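Local atomic coordinates of melanin biosynthesis protein TyrA, putative (Shewanella oneidensis, PDB entry 2HAG), a protein that probably acts as a heme b-dependent peroxidase of the DyP type. Residues A[82-87]-A[267-272]. Numbering follows the deposited sequence.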
loop_
_atom_site.group_PDB
_atom_site.type_symbol
_atom_site.label_atom_id
_atom_site.label_comp_id
_atom_site.label_asym_id
_atom_site.label_seq_id
_atom_site.Cartn_x
_atom_site.Cartn_y
_atom_site.Cartn_z
HETATM N N MSE A 82 19.716 -12.265 -26.262
HETATM C CA MSE A 82 19.474 -10.864 -26.573
HETATM C C MSE A 82 19.406 -9.944 -25.381
HETATM O O MSE A 82 18.920 -8.831 -25.516
HETATM C CB MSE A 82 18.162 -10.723 -27.317
HETATM C CG MSE A 82 18.023 -11.641 -28.493
HETATM SE SE MSE A 82 16.355 -11.222 -29.388
HETATM C CE MSE A 82 16.966 -9.552 -30.402
ATOM N N LEU A 83 19.883 -10.381 -24.224
ATOM C CA LEU A 83 19.780 -9.550 -23.035
ATOM C C LEU A 83 20.586 -8.257 -23.193
ATOM O O LEU A 83 21.753 -8.289 -23.566
ATOM C CB LEU A 83 20.221 -10.322 -21.793
ATOM C CG LEU A 83 19.947 -9.598 -20.472
ATOM C CD1 LEU A 83 18.462 -9.295 -20.299
ATOM C CD2 LEU A 83 20.455 -10.424 -19.311
ATOM N N LYS A 84 19.933 -7.126 -22.926
ATOM C CA LYS A 84 20.496 -5.791 -23.144
ATOM C C LYS A 84 19.895 -4.874 -22.118
ATOM O O LYS A 84 18.776 -5.112 -21.639
ATOM C CB LYS A 84 20.110 -5.199 -24.512
ATOM C CG LYS A 84 20.339 -6.086 -25.711
ATOM C CD LYS A 84 19.856 -5.444 -27.008
ATOM C CE LYS A 84 18.344 -5.292 -27.056
ATOM N NZ LYS A 84 17.778 -5.696 -28.389
ATOM N N PRO A 85 20.611 -3.797 -21.795
ATOM C CA PRO A 85 20.064 -2.784 -20.899
ATOM C C PRO A 85 18.706 -2.248 -21.348
ATOM O O PRO A 85 18.220 -2.587 -22.428
ATOM C CB PRO A 85 21.119 -1.678 -20.946
ATOM C CG PRO A 85 22.378 -2.389 -21.271
ATOM C CD PRO A 85 21.982 -3.483 -22.211
ATOM N N PHE A 86 18.092 -1.433 -20.499
ATOM C CA PHE A 86 16.845 -0.773 -20.845
ATOM C C PHE A 86 17.145 0.230 -21.939
ATOM O O PHE A 86 18.118 0.965 -21.849
ATOM C CB PHE A 86 16.241 -0.055 -19.630
ATOM C CG PHE A 86 14.922 0.607 -19.918
ATOM C CD1 PHE A 86 13.748 -0.131 -19.923
ATOM C CD2 PHE A 86 14.856 1.960 -20.205
ATOM C CE1 PHE A 86 12.530 0.470 -20.200
ATOM C CE2 PHE A 86 13.642 2.566 -20.483
ATOM C CZ PHE A 86 12.476 1.818 -20.474
ATOM N N PRO A 87 16.315 0.267 -22.983
ATOM C CA PRO A 87 16.573 1.175 -24.087
ATOM C C PRO A 87 16.061 2.578 -23.782
ATOM O O PRO A 87 14.946 2.930 -24.169
ATOM C CB PRO A 87 15.771 0.559 -25.225
ATOM C CG PRO A 87 14.609 -0.072 -24.537
ATOM C CD PRO A 87 15.090 -0.520 -23.186
ATOM N N HIS A 267 10.494 -6.314 -28.902
ATOM C CA HIS A 267 9.056 -6.086 -29.091
ATOM C C HIS A 267 8.664 -4.899 -28.240
ATOM O O HIS A 267 8.013 -3.978 -28.725
ATOM C CB HIS A 267 8.225 -7.316 -28.716
ATOM C CG HIS A 267 8.142 -8.346 -29.803
ATOM N ND1 HIS A 267 7.184 -9.337 -29.817
ATOM C CD2 HIS A 267 8.885 -8.528 -30.921
ATOM C CE1 HIS A 267 7.349 -10.093 -30.888
ATOM N NE2 HIS A 267 8.376 -9.623 -31.573
ATOM N N PHE A 268 9.093 -4.910 -26.980
ATOM C CA PHE A 268 8.919 -3.748 -26.112
ATOM C C PHE A 268 9.573 -2.484 -26.692
ATOM O O PHE A 268 8.934 -1.432 -26.735
ATOM C CB PHE A 268 9.473 -4.014 -24.709
ATOM C CG PHE A 268 9.538 -2.781 -23.851
ATOM C CD1 PHE A 268 8.412 -2.329 -23.171
ATOM C CD2 PHE A 268 10.714 -2.052 -23.742
ATOM C CE1 PHE A 268 8.463 -1.179 -22.385
ATOM C CE2 PHE A 268 10.767 -0.903 -22.961
ATOM C CZ PHE A 268 9.639 -0.468 -22.287
ATOM N N GLU A 269 10.839 -2.587 -27.118
ATOM C CA GLU A 269 11.556 -1.450 -27.718
ATOM C C GLU A 269 10.750 -0.820 -28.824
ATOM O O GLU A 269 10.452 0.368 -28.782
ATOM C CB GLU A 269 12.897 -1.868 -28.329
ATOM C CG GLU A 269 14.099 -1.573 -27.469
ATOM C CD GLU A 269 15.417 -1.615 -28.231
ATOM O OE1 GLU A 269 15.576 -0.819 -29.177
ATOM O OE2 GLU A 269 16.303 -2.425 -27.863
ATOM N N LYS A 270 10.417 -1.626 -29.828
ATOM C CA LYS A 270 9.712 -1.130 -30.998
ATOM C C LYS A 270 8.525 -0.278 -30.522
ATOM O O LYS A 270 8.263 0.793 -31.067
ATOM C CB LYS A 270 9.261 -2.291 -31.916
ATOM C CG LYS A 270 10.371 -2.926 -32.783
HETATM N N MSE A 271 7.836 -0.731 -29.482
HETATM C CA MSE A 271 6.624 -0.061 -29.051
HETATM C C MSE A 271 6.917 1.231 -28.334
HETATM O O MSE A 271 6.268 2.247 -28.579
HETATM C CB MSE A 271 5.804 -0.983 -28.162
HETATM C CG MSE A 271 5.255 -2.161 -28.943
HETATM SE SE MSE A 271 4.146 -3.410 -27.926
HETATM C CE MSE A 271 3.680 -4.648 -29.380
ATOM N N LEU A 272 7.899 1.194 -27.447
ATOM C CA LEU A 272 8.307 2.388 -26.737
ATOM C C LEU A 272 8.794 3.440 -27.729
ATOM O O LEU A 272 8.472 4.623 -27.610
ATOM C CB LEU A 272 9.408 2.062 -25.731
ATOM C CG LEU A 272 9.898 3.245 -24.882
ATOM C CD1 LEU A 272 8.783 3.804 -24.013
ATOM C CD2 LEU A 272 11.080 2.850 -24.022
#
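Where Pro87 meets Glu269 the two backbones come nearest, their CA atoms 6.7 Å apart, an irregular loop facing one side of helix 266-276. The contact is carried mainly by side chains, which sort into an aromatic and aliphatic cluster and a charged pair beside it. In the cluster, Phe86 and Phe268 lie at an oblique tilt, planes at 51° and centroids 5.8 Å apart, and CE1 of Phe86 reaches CE2 of Phe268 at 3.6 Å. Each ring has its CG anti to the backbone N (chi1 -178° in Phe86, 170° in Phe268), which carries both into the space between loop and helix. Leu272, one helical turn beyond Phe268, adds its CD2, 3.9 Å from CZ of Phe86 and also near the backbone O of Pro87. The Pro87 ring links the two groups: its CG comes to the edge of the Phe268 ring, near that ring's plane, and also abuts CG of Glu269.

Both segments pack over the antiparallel sheet of the DyP-type peroxidase fold, the loop from the N-terminal family region and the helix from the C-terminal one. Strand 179-188 meets Phe86, Phe268 and Leu272, with His182 stacked on Phe268 and Gln184 touching all three. Phe268 also touches Phe258, which binds heme b, a position consistent with a second-shell place beside the cofactor pocket.

Glu269 runs extended beyond CG past the Pro87 ring, then offers OE2 to Lys84, whose chain bends at chi3 and chi4 to bring NZ within 3.6 Å of that OE2, a long salt bridge. An alanine in place of Glu269 would probably leave the Lys84 ammonium without this acidic mate and, lacking the CG that packs against CB and CG of Pro87, open a gap beside the proline ring. The Lys84 and Glu269 side chains meet at about a right angle.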